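Local coordinates for acidocalcisomal pyrophosphatase (Trypanosoma brucei brucei, PDB 5C5V), which probably hydrolyses inorganic pyrophosphate to phosphate with the help of magnesium ions, as other soluble pyrophosphatases of its family do, at residues D193-Y198 and R290-V295; G199-T204 and K321-S326; P222-E227 and D256-C261; G245-I250 and G311-K316. All coordinates share one frame; numbering follows the deposited sequence.

Interaction 1: residues D193-Y198 and R290-V295; sequences DMMWNY and REWFRV. With 2PN (imidodiphosphoric acid), chain C.
Met194 meets the indole of Trp292 with its terminal methyl, CE lying over one face of the six-membered ring, 4.0 Å from the centroid, in a CH-pi contact. The sulfur follows it as a Met-aromatic contact. Met195 reaches the same indole at another place, its CE 3.8 Å from Trp292 CD1. Phe293, one residue on in the helix, is touched by Met194 CE as well, and its tip carries the contact on to Tyr198, whose CE1 lies 3.5 Å from Phe293 CZ. The two ring planes are inclined at 44°, meeting at a slant. With CG anti to the backbone N (chi1 -178°), the tyrosine ring extends past Phe293 to the active site, where OH donates a 2.6 Å hydrogen bond to O6 of the bound imidodiphosphate, near the ring plane. The case illustrates apolar packing that continues up to a residue whose hydroxyl binds the ligand. Farther out, Trp292 stacks on Tyr296, and Asp193 of the second subunit packs against Trp292, so the patch borders a subunit interface. Helix 285-295 thus lies against the loop leading into strand 197-200, with Phe293 also touching Val226 of the neighbouring strand 224-227.

Interaction 2: residues G199-T204 and K321-S326; sequences GAFPQT and KVIDES
Thr204 and Ser326 bring the two backbones together, with CA atoms 4.9 Å apart where the loop leaving strand 197-200 meets helix 316-336, and Thr204 CA makes a CA-H...O contact of 3.4 Å to Ser326 O. Beside this point the side chains meet tip against flank: Ser326 OG points at the carbon side of the threonine, 3.1 Å from Thr204 CB and equally near its CG2. Both hydroxyls are committed within their own segments. Ser326 OG, set between the backbone N and the carbonyl carbon (chi1 73°), turns back along the helix to donate to Ile323 O at 2.9 Å. Thr204 OG1 donates in the same manner to Phe201 O, 2.8 Å away, closing the turn round Pro202 and Gln203, and it is bonded also to Val223 N. One helical turn before Ser326, Ile323 extends CD1 to Phe201 CE2 at 3.9 Å, the two side chains crossing at about a right angle. Phe201 continues inward onto Val241, Val243 and Val259, so this pair ties the helix to the core of the sheet. A bond between His327 ND1 and Gln203 O supplies a polar link alongside. The chemistry is instructive: with its hydroxyl already bonded to Ile323 O, Ser326 can set OG against the carbons of Thr204, so the contact between the two segments is one of packing and not of hydrogen bonding.

Interaction 3: residues P222-E227 and D256-C261; sequences PVDAVE and DWKVVC. With MG (magnesium ion), chain E; MG (magnesium ion), chain G; MG (magnesium ion), chain D; 2PN (imidodiphosphoric acid), chain C.
Asp224 and Asp256 approach each other carboxylate to carboxylate, their planes turned 70° apart and one oxygen of each converging on a shared magnesium ion. Asp224 OD2 and Asp256 OD1 both bind the ion of chain E, each at 2.0 Å, and the metal between them accounts for their separation of only 2.9 Å. Their other oxygens diverge: Asp224 OD1 goes to the magnesium of chain G and Asp256 OD2 to that of chain D, each carboxylate bridging two metals. Imidodiphosphate O5 likewise joins the chain E and chain D ions, water 5 joins those of chains E and G, and Asp219 and Asp251 add further ligands. Lys258 bends at chi2 and chi4 to bring NZ to both aspartates, forming a salt bridge from NZ to Asp224 OD2 at 3.2 Å, on the anti side but 27° out of the carboxylate plane, a hydrogen bond from NZ to Asp256 O at 3.1 Å, and a salt bridge to Asp256 OD2 that is weak as a hydrogen bond. The scaffold is a parallel strand pair in the beta-barrel of the soluble pyrophosphatase fold, 224-227 beside 258-261, with axes 30° apart. Val259 takes part through both its N and its O, receiving Val226 N at 2.7 Å and giving its own N to Asp224 O, and Cys261 N then bonds Val226 O. Away from the metals, Val223 CG1 rests on Val259 CG2 at 3.8 Å. On the same side of the sheet as Val259, Glu227 lays its CB against Cys261 SG, while Asn197 bonds its carboxylate.

Interaction 4: residues G245-I250 and G311-K316; sequences GVLGMI and GEFKDK
Val246 O is approached by two groups from the facing strand: Lys314 N donates to it at 2.9 Å with an N-H...O angle of 147°, and Phe313 CA adds a CA-H...O contact. With Val246 N returning a bond of 3.1 Å to Lys314 O, the two residues form an antiparallel hydrogen-bonded pair, joining the short strand 313-315 to strand 238-251 of the barrel sheet. Just before it, Gly245 lets the same Lys314 O come within 3.1 Å of its CA. On one side of this ribbon Leu247 and Phe313 pack together. With CG anti to the backbone N (chi1 -178°), Leu247 turns its branched end to Phe313, and CD1 lies over the centre of the phenyl ring, 4.2 Å from the centroid and 6° off the ring normal, a CH-pi contact, while its CB rests 3.7 Å from Phe313 CE1. Arg290 of helix 285-295 packs against both residues. On the other side Val246 CG1 meets Lys314 CB. Strand 313-315 runs directly into helix 316-336, whose start is capped by Asp315, with OD1 bonded to Tyr318 N. Past the paired residues Gly248 centres an inverse gamma turn, and a water spans the two segments there, accepting from Gly248 N at 2.9 Å and donating to Glu312 O at 2.6 Å.

How the interactions relate
Along the chain, the first segments of interactions 1 and 2 adjoin and share strand 197-200; 222-227, 245-250 and 256-261 follow, and helix 285-295, strand 313-315 and helix 316-336 supply the remaining partners. Interaction 3 is nested within the loops closed by interactions 1 and 2. Its centre lies about 8 Å from that of interaction 2, 9 Å from interaction 4 and 11 Å from interaction 1, whereas interactions 1 and 2 are about 19 Å apart. All four reach one mixed sheet, in which 224-227 neighbours both 197-200 and 254-263. Interaction 3 carries the metal cluster, while helices 285-295 (interaction 1) and 316-336 (interaction 2) pack beside the same sheet; interactions 1 and 3 both reach the imidodiphosphate.

Interaction 1: residues D193-Y198 and R290-V295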
# COMPACT_ATOMS: atom_id res chain seq x y z
N ASP A 193 2.38 -23.55 -13.65
CA ASP A 193 2.35 -22.18 -14.11
C ASP A 193 3.54 -21.38 -13.58
O ASP A 193 4.08 -21.66 -12.49
CB ASP A 193 1.05 -21.50 -13.72
CG ASP A 193 -0.16 -22.14 -14.36
OD1 ASP A 193 -0.33 -21.95 -15.59
OD2 ASP A 193 -0.93 -22.84 -13.66
N MET A 194 3.96 -20.41 -14.39
CA MET A 194 4.87 -19.37 -13.97
C MET A 194 4.08 -18.49 -13.03
O MET A 194 2.99 -18.04 -13.37
CB MET A 194 5.40 -18.59 -15.20
CG MET A 194 6.21 -17.33 -14.90
SD MET A 194 7.69 -17.67 -13.95
CE MET A 194 8.58 -18.73 -15.09
N MET A 195 4.61 -18.25 -11.84
CA MET A 195 3.83 -17.66 -10.77
C MET A 195 4.18 -16.20 -10.54
O MET A 195 3.70 -15.58 -9.59
CB MET A 195 4.03 -18.48 -9.48
CG MET A 195 3.70 -19.94 -9.72
SD MET A 195 3.83 -21.02 -8.29
CE MET A 195 5.59 -20.94 -7.99
N TRP A 196 5.02 -15.68 -11.43
CA TRP A 196 5.34 -14.26 -11.48
C TRP A 196 5.42 -13.86 -12.95
O TRP A 196 5.54 -14.73 -13.82
CB TRP A 196 6.67 -13.97 -10.78
CG TRP A 196 6.72 -14.59 -9.42
CD1 TRP A 196 6.36 -14.01 -8.25
CD2 TRP A 196 7.14 -15.93 -9.10
NE1 TRP A 196 6.52 -14.90 -7.21
CE2 TRP A 196 7.00 -16.08 -7.71
CE3 TRP A 196 7.62 -17.00 -9.85
CZ2 TRP A 196 7.33 -17.27 -7.05
CZ3 TRP A 196 7.94 -18.18 -9.21
CH2 TRP A 196 7.79 -18.31 -7.82
N ASN A 197 5.34 -12.57 -13.23
CA ASN A 197 5.53 -12.09 -14.59
C ASN A 197 6.95 -12.41 -14.99
O ASN A 197 7.90 -11.99 -14.32
CB ASN A 197 5.28 -10.60 -14.70
CG ASN A 197 3.85 -10.23 -14.40
OD1 ASN A 197 2.92 -10.75 -15.00
ND2 ASN A 197 3.67 -9.31 -13.46
N TYR A 198 7.09 -13.12 -16.10
CA TYR A 198 8.38 -13.54 -16.59
C TYR A 198 8.65 -12.94 -17.97
O TYR A 198 7.75 -12.83 -18.79
CB TYR A 198 8.45 -15.07 -16.65
CG TYR A 198 9.78 -15.61 -17.10
CD1 TYR A 198 10.84 -15.73 -16.21
CD2 TYR A 198 9.98 -15.99 -18.42
CE1 TYR A 198 12.06 -16.22 -16.62
CE2 TYR A 198 11.20 -16.48 -18.84
CZ TYR A 198 12.23 -16.60 -17.94
OH TYR A 198 13.44 -17.09 -18.35
N ARG A 290 13.70 -19.80 -6.80
CA ARG A 290 14.89 -20.64 -6.96
C ARG A 290 14.49 -22.09 -7.22
O ARG A 290 15.06 -22.74 -8.11
CB ARG A 290 15.80 -20.55 -5.73
CG ARG A 290 17.05 -21.45 -5.78
CD ARG A 290 18.05 -21.09 -4.67
NE ARG A 290 17.29 -20.82 -3.45
CZ ARG A 290 17.50 -19.80 -2.63
NH1 ARG A 290 18.49 -18.95 -2.85
NH2 ARG A 290 16.72 -19.65 -1.58
N GLU A 291 13.51 -22.58 -6.47
CA GLU A 291 13.09 -23.97 -6.57
C GLU A 291 12.37 -24.27 -7.89
O GLU A 291 12.64 -25.28 -8.53
CB GLU A 291 12.19 -24.34 -5.39
CG GLU A 291 11.63 -25.76 -5.47
CD GLU A 291 12.66 -26.86 -5.24
OE1 GLU A 291 13.83 -26.56 -4.90
OE2 GLU A 291 12.30 -28.04 -5.42
N TRP A 292 11.46 -23.39 -8.28
CA TRP A 292 10.77 -23.54 -9.55
C TRP A 292 11.80 -23.64 -10.72
O TRP A 292 11.72 -24.54 -11.56
CB TRP A 292 9.83 -22.36 -9.76
CG TRP A 292 8.78 -22.61 -10.80
CD1 TRP A 292 7.48 -23.02 -10.59
CD2 TRP A 292 8.93 -22.48 -12.22
NE1 TRP A 292 6.83 -23.15 -11.80
CE2 TRP A 292 7.69 -22.82 -12.81
CE3 TRP A 292 9.99 -22.12 -13.05
CZ2 TRP A 292 7.49 -22.81 -14.19
CZ3 TRP A 292 9.79 -22.11 -14.42
CH2 TRP A 292 8.55 -22.45 -14.97
N PHE A 293 12.77 -22.74 -10.75
CA PHE A 293 13.76 -22.77 -11.83
C PHE A 293 14.73 -23.92 -11.67
O PHE A 293 15.30 -24.38 -12.66
CB PHE A 293 14.52 -21.44 -11.93
CG PHE A 293 13.75 -20.37 -12.63
CD1 PHE A 293 13.35 -20.54 -13.95
CD2 PHE A 293 13.41 -19.19 -11.97
CE1 PHE A 293 12.62 -19.56 -14.60
CE2 PHE A 293 12.68 -18.22 -12.62
CZ PHE A 293 12.28 -18.40 -13.94
N ARG A 294 14.89 -24.40 -10.44
CA ARG A 294 15.78 -25.53 -10.21
C ARG A 294 15.22 -26.79 -10.86
O ARG A 294 15.95 -27.50 -11.55
CB ARG A 294 15.99 -25.79 -8.71
CG ARG A 294 17.00 -26.91 -8.43
CD ARG A 294 17.17 -27.23 -6.95
NE ARG A 294 16.00 -27.92 -6.41
CZ ARG A 294 15.84 -29.24 -6.43
NH1 ARG A 294 16.79 -30.03 -6.94
NH2 ARG A 294 14.74 -29.78 -5.93
N VAL A 295 13.92 -27.02 -10.70
CA VAL A 295 13.35 -28.32 -11.04
C VAL A 295 12.44 -28.36 -12.27
O VAL A 295 12.07 -29.45 -12.71
CB VAL A 295 12.50 -28.89 -9.87
CG1 VAL A 295 13.29 -28.88 -8.58
CG2 VAL A 295 11.20 -28.10 -9.70
P1 2PN C . 14.11 -21.61 -20.97
O1 2PN C . 13.87 -21.90 -22.48
O2 2PN C . 15.59 -21.96 -20.65
O3 2PN C . 13.09 -22.41 -20.13
N1 2PN C . 13.81 -20.03 -20.68
P2 2PN C . 14.75 -18.79 -21.20
O4 2PN C . 14.98 -18.88 -22.75
O5 2PN C . 16.09 -18.93 -20.50
O6 2PN C . 14.12 -17.51 -20.87

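Interaction 2: residues G199-T204 and K321-S326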
# COMPACT_ATOMS: atom_id res chain seq x y z
N GLY A 199 9.90 -12.55 -18.23
CA GLY A 199 10.24 -11.96 -19.51
C GLY A 199 11.72 -11.66 -19.64
O GLY A 199 12.56 -12.42 -19.21
N ALA A 200 12.03 -10.52 -20.24
CA ALA A 200 13.41 -10.20 -20.55
C ALA A 200 13.67 -8.70 -20.55
O ALA A 200 12.74 -7.89 -20.61
CB ALA A 200 13.79 -10.80 -21.90
N PHE A 201 14.94 -8.34 -20.46
CA PHE A 201 15.36 -6.96 -20.59
C PHE A 201 15.81 -6.72 -22.03
O PHE A 201 16.66 -7.45 -22.55
CB PHE A 201 16.50 -6.63 -19.62
CG PHE A 201 16.08 -6.57 -18.17
CD1 PHE A 201 15.24 -5.57 -17.71
CD2 PHE A 201 16.51 -7.53 -17.27
CE1 PHE A 201 14.84 -5.51 -16.38
CE2 PHE A 201 16.12 -7.47 -15.93
CZ PHE A 201 15.29 -6.46 -15.49
N PRO A 202 15.26 -5.68 -22.67
CA PRO A 202 15.72 -5.34 -24.02
C PRO A 202 17.18 -4.88 -24.00
O PRO A 202 17.66 -4.49 -22.94
CB PRO A 202 14.78 -4.21 -24.44
CG PRO A 202 14.37 -3.58 -23.15
CD PRO A 202 14.25 -4.73 -22.17
N GLN A 203 17.86 -4.95 -25.15
CA GLN A 203 19.22 -4.43 -25.31
C GLN A 203 20.21 -5.11 -24.35
O GLN A 203 21.15 -4.48 -23.85
CB GLN A 203 19.24 -2.91 -25.11
CG GLN A 203 18.24 -2.18 -26.00
CD GLN A 203 18.32 -0.65 -25.93
OE1 GLN A 203 18.68 -0.07 -24.89
NE2 GLN A 203 18.00 0.00 -27.04
N THR A 204 19.96 -6.39 -24.09
CA THR A 204 20.91 -7.24 -23.38
C THR A 204 21.08 -8.54 -24.14
O THR A 204 20.21 -8.93 -24.93
CB THR A 204 20.47 -7.58 -21.94
OG1 THR A 204 19.25 -8.33 -22.00
CG2 THR A 204 20.26 -6.32 -21.12
N LYS A 321 25.17 -4.58 -12.24
CA LYS A 321 26.44 -4.82 -12.95
C LYS A 321 26.23 -5.87 -14.03
O LYS A 321 26.65 -5.68 -15.17
CB LYS A 321 27.56 -5.29 -12.02
CG LYS A 321 28.22 -4.19 -11.24
CD LYS A 321 29.39 -4.76 -10.40
CE LYS A 321 30.23 -3.64 -9.78
NZ LYS A 321 29.48 -2.97 -8.64
N VAL A 322 25.56 -6.96 -13.67
CA VAL A 322 25.27 -8.03 -14.62
C VAL A 322 24.48 -7.47 -15.81
O VAL A 322 24.77 -7.81 -16.96
CB VAL A 322 24.46 -9.17 -13.97
CG1 VAL A 322 23.86 -10.07 -15.03
CG2 VAL A 322 25.33 -9.98 -13.01
N ILE A 323 23.50 -6.63 -15.54
CA ILE A 323 22.70 -6.03 -16.60
C ILE A 323 23.53 -5.06 -17.47
O ILE A 323 23.45 -5.09 -18.69
CB ILE A 323 21.48 -5.31 -16.03
CG1 ILE A 323 20.50 -6.34 -15.46
CG2 ILE A 323 20.81 -4.43 -17.10
CD1 ILE A 323 19.41 -5.73 -14.61
N ASP A 324 24.35 -4.24 -16.82
CA ASP A 324 25.22 -3.30 -17.52
C ASP A 324 26.16 -4.02 -18.49
O ASP A 324 26.32 -3.63 -19.65
CB ASP A 324 26.05 -2.49 -16.51
CG ASP A 324 27.06 -1.57 -17.18
OD1 ASP A 324 26.66 -0.72 -18.00
OD2 ASP A 324 28.28 -1.70 -16.89
N GLU A 325 26.78 -5.09 -18.00
CA GLU A 325 27.70 -5.87 -18.80
C GLU A 325 27.00 -6.58 -19.96
O GLU A 325 27.55 -6.67 -21.05
CB GLU A 325 28.44 -6.88 -17.92
CG GLU A 325 29.36 -6.20 -16.91
CD GLU A 325 30.03 -7.19 -15.96
OE1 GLU A 325 29.79 -8.42 -16.08
OE2 GLU A 325 30.76 -6.72 -15.06
N SER A 326 25.77 -7.05 -19.76
CA SER A 326 25.06 -7.66 -20.88
C SER A 326 24.59 -6.61 -21.89
O SER A 326 24.26 -6.94 -23.03
CB SER A 326 23.86 -8.48 -20.41
OG SER A 326 22.82 -7.63 -19.98

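Interaction 3: residues P222-E227 and D256-C261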
# COMPACT_ATOMS: atom_id res chain seq x y z
N PRO A 222 18.33 -12.66 -24.54
CA PRO A 222 18.29 -11.50 -23.64
C PRO A 222 18.28 -11.94 -22.17
O PRO A 222 17.85 -13.06 -21.88
CB PRO A 222 16.98 -10.81 -24.01
CG PRO A 222 16.70 -11.25 -25.38
CD PRO A 222 17.21 -12.64 -25.50
N VAL A 223 18.77 -11.09 -21.28
CA VAL A 223 18.75 -11.37 -19.85
C VAL A 223 17.32 -11.56 -19.33
O VAL A 223 16.41 -10.78 -19.65
CB VAL A 223 19.45 -10.25 -19.06
CG1 VAL A 223 19.27 -10.42 -17.54
CG2 VAL A 223 20.92 -10.20 -19.41
N ASP A 224 17.13 -12.61 -18.54
CA ASP A 224 15.81 -13.00 -18.05
C ASP A 224 15.45 -12.26 -16.77
O ASP A 224 16.29 -12.03 -15.91
CB ASP A 224 15.76 -14.51 -17.82
CG ASP A 224 15.91 -15.31 -19.11
OD1 ASP A 224 15.33 -14.91 -20.14
OD2 ASP A 224 16.62 -16.33 -19.09
N ALA A 225 14.18 -11.89 -16.64
CA ALA A 225 13.71 -11.17 -15.47
C ALA A 225 12.43 -11.78 -14.88
O ALA A 225 11.55 -12.24 -15.60
CB ALA A 225 13.47 -9.70 -15.82
N VAL A 226 12.36 -11.80 -13.55
CA VAL A 226 11.16 -12.22 -12.86
C VAL A 226 10.58 -11.02 -12.12
O VAL A 226 11.22 -10.48 -11.22
CB VAL A 226 11.46 -13.36 -11.85
CG1 VAL A 226 10.16 -14.02 -11.42
CG2 VAL A 226 12.39 -14.37 -12.48
N GLU A 227 9.39 -10.59 -12.50
CA GLU A 227 8.79 -9.44 -11.83
C GLU A 227 7.79 -9.91 -10.76
O GLU A 227 6.81 -10.60 -11.06
CB GLU A 227 8.11 -8.53 -12.86
CG GLU A 227 7.70 -7.18 -12.33
CD GLU A 227 6.40 -7.24 -11.53
OE1 GLU A 227 5.51 -8.04 -11.90
OE2 GLU A 227 6.27 -6.49 -10.55
N ASP A 256 22.61 -18.20 -17.17
CA ASP A 256 21.21 -17.87 -17.40
C ASP A 256 20.66 -17.10 -16.21
O ASP A 256 19.68 -17.52 -15.59
CB ASP A 256 20.42 -19.15 -17.66
CG ASP A 256 19.18 -18.91 -18.47
OD1 ASP A 256 19.06 -17.82 -19.08
OD2 ASP A 256 18.32 -19.82 -18.51
N TRP A 257 21.32 -15.98 -15.91
CA TRP A 257 20.93 -15.10 -14.82
C TRP A 257 19.44 -14.88 -14.79
O TRP A 257 18.81 -14.71 -15.83
CB TRP A 257 21.59 -13.73 -14.93
CG TRP A 257 23.08 -13.72 -14.92
CD1 TRP A 257 23.90 -13.50 -15.99
CD2 TRP A 257 23.94 -13.89 -13.79
NE1 TRP A 257 25.22 -13.54 -15.59
CE2 TRP A 257 25.27 -13.78 -14.24
CE3 TRP A 257 23.71 -14.14 -12.43
CZ2 TRP A 257 26.36 -13.90 -13.40
CZ3 TRP A 257 24.80 -14.26 -11.58
CH2 TRP A 257 26.11 -14.14 -12.07
N LYS A 258 18.88 -14.88 -13.58
CA LYS A 258 17.47 -14.56 -13.39
C LYS A 258 17.35 -13.35 -12.49
O LYS A 258 17.54 -13.46 -11.27
CB LYS A 258 16.72 -15.76 -12.80
CG LYS A 258 16.66 -16.98 -13.72
CD LYS A 258 15.64 -16.79 -14.83
CE LYS A 258 15.58 -18.01 -15.73
NZ LYS A 258 16.82 -18.16 -16.53
N VAL A 259 17.07 -12.20 -13.09
CA VAL A 259 16.99 -10.97 -12.32
C VAL A 259 15.65 -10.87 -11.61
O VAL A 259 14.60 -11.07 -12.23
CB VAL A 259 17.21 -9.72 -13.21
CG1 VAL A 259 17.00 -8.44 -12.39
CG2 VAL A 259 18.61 -9.74 -13.82
N VAL A 260 15.69 -10.57 -10.32
CA VAL A 260 14.49 -10.34 -9.54
C VAL A 260 14.21 -8.85 -9.56
O VAL A 260 15.08 -8.04 -9.23
CB VAL A 260 14.63 -10.82 -8.06
CG1 VAL A 260 13.35 -10.49 -7.27
CG2 VAL A 260 14.93 -12.31 -7.99
N CYS A 261 13.00 -8.48 -9.96
CA CYS A 261 12.66 -7.07 -10.06
C CYS A 261 11.22 -6.85 -9.66
O CYS A 261 10.45 -7.82 -9.54
CB CYS A 261 12.91 -6.54 -11.48
SG CYS A 261 11.84 -7.32 -12.72
MG MG E . 17.58 -17.47 -20.43
MG MG G . 14.93 -16.05 -21.70
MG MG D . 16.95 -20.83 -19.54
P1 2PN C . 14.11 -21.61 -20.97
O1 2PN C . 13.87 -21.90 -22.48
O2 2PN C . 15.59 -21.96 -20.65
O3 2PN C . 13.09 -22.41 -20.13
N1 2PN C . 13.81 -20.03 -20.68
P2 2PN C . 14.75 -18.79 -21.20
O4 2PN C . 14.98 -18.88 -22.75
O5 2PN C . 16.09 -18.93 -20.50
O6 2PN C . 14.12 -17.51 -20.87
O HOH W 1 18.67 -15.60 -20.86
O HOH W 2 15.67 -14.15 -22.82
O HOH W 3 15.49 -20.60 -18.07
O HOH W 4 18.32 -21.03 -21.29
O HOH W 5 16.69 -17.04 -22.08

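Interaction 4: residues G245-I250 and G311-K316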
# COMPACT_ATOMS: atom_id res chain seq x y z
N GLY A 245 17.72 -7.78 -7.33
CA GLY A 245 18.77 -8.77 -7.14
C GLY A 245 18.79 -9.75 -8.28
O GLY A 245 18.02 -9.62 -9.22
N VAL A 246 19.65 -10.76 -8.20
CA VAL A 246 19.74 -11.69 -9.31
C VAL A 246 20.18 -13.08 -8.87
O VAL A 246 21.01 -13.23 -7.97
CB VAL A 246 20.72 -11.16 -10.42
CG1 VAL A 246 22.11 -10.97 -9.86
CG2 VAL A 246 20.75 -12.10 -11.60
N LEU A 247 19.63 -14.09 -9.53
CA LEU A 247 19.96 -15.49 -9.26
C LEU A 247 20.85 -16.06 -10.34
O LEU A 247 20.52 -15.97 -11.53
CB LEU A 247 18.67 -16.31 -9.15
CG LEU A 247 18.86 -17.79 -8.83
CD1 LEU A 247 19.57 -17.96 -7.51
CD2 LEU A 247 17.50 -18.50 -8.82
N GLY A 248 21.97 -16.66 -9.95
CA GLY A 248 22.94 -17.17 -10.90
C GLY A 248 22.62 -18.55 -11.45
O GLY A 248 23.41 -19.48 -11.33
N MET A 249 21.47 -18.67 -12.09
CA MET A 249 21.08 -19.93 -12.70
C MET A 249 22.00 -20.34 -13.85
O MET A 249 22.25 -19.54 -14.76
CB MET A 249 19.65 -19.83 -13.21
CG MET A 249 19.15 -21.07 -13.93
SD MET A 249 17.42 -20.87 -14.39
CE MET A 249 17.12 -22.41 -15.27
N ILE A 250 22.49 -21.58 -13.80
CA ILE A 250 23.19 -22.20 -14.92
C ILE A 250 22.25 -23.24 -15.55
O ILE A 250 21.94 -24.25 -14.93
CB ILE A 250 24.51 -22.91 -14.49
CG1 ILE A 250 25.31 -22.06 -13.51
CG2 ILE A 250 25.35 -23.30 -15.70
CD1 ILE A 250 25.62 -20.73 -14.02
N GLY A 311 23.41 -20.77 -4.90
CA GLY A 311 22.01 -20.39 -4.96
C GLY A 311 21.72 -19.05 -4.29
O GLY A 311 20.58 -18.63 -4.21
N GLU A 312 22.76 -18.35 -3.85
CA GLU A 312 22.52 -17.04 -3.25
C GLU A 312 21.95 -16.05 -4.27
O GLU A 312 22.42 -15.97 -5.40
CB GLU A 312 23.81 -16.47 -2.65
CG GLU A 312 23.60 -15.12 -1.98
CD GLU A 312 24.91 -14.41 -1.63
OE1 GLU A 312 25.98 -15.07 -1.66
OE2 GLU A 312 24.87 -13.19 -1.35
N PHE A 313 20.91 -15.32 -3.87
CA PHE A 313 20.43 -14.18 -4.64
C PHE A 313 21.36 -13.03 -4.35
O PHE A 313 21.42 -12.56 -3.21
CB PHE A 313 19.00 -13.79 -4.28
CG PHE A 313 17.94 -14.68 -4.87
CD1 PHE A 313 17.30 -14.33 -6.05
CD2 PHE A 313 17.56 -15.86 -4.22
CE1 PHE A 313 16.31 -15.14 -6.59
CE2 PHE A 313 16.58 -16.67 -4.75
CZ PHE A 313 15.95 -16.32 -5.95
N LYS A 314 22.10 -12.57 -5.35
CA LYS A 314 22.99 -11.43 -5.17
C LYS A 314 22.17 -10.16 -5.07
O LYS A 314 21.01 -10.14 -5.48
CB LYS A 314 23.99 -11.33 -6.31
CG LYS A 314 24.83 -12.57 -6.50
CD LYS A 314 25.69 -12.84 -5.26
CE LYS A 314 27.07 -12.24 -5.41
NZ LYS A 314 27.90 -12.48 -4.19
N ASP A 315 22.74 -9.10 -4.51
CA ASP A 315 21.97 -7.89 -4.29
C ASP A 315 21.83 -7.04 -5.57
O ASP A 315 22.30 -7.43 -6.65
CB ASP A 315 22.59 -7.07 -3.15
CG ASP A 315 23.99 -6.57 -3.47
OD1 ASP A 315 24.41 -6.57 -4.65
OD2 ASP A 315 24.69 -6.17 -2.52
N LYS A 316 21.16 -5.91 -5.45
CA LYS A 316 20.82 -5.10 -6.61
C LYS A 316 22.04 -4.46 -7.27
O LYS A 316 22.06 -4.33 -8.49
CB LYS A 316 19.81 -4.02 -6.23
CG LYS A 316 20.35 -2.96 -5.32
CD LYS A 316 19.30 -1.88 -5.11
CE LYS A 316 19.79 -0.82 -4.14
NZ LYS A 316 18.68 0.07 -3.77
O HOH W 6 23.01 -17.51 -7.37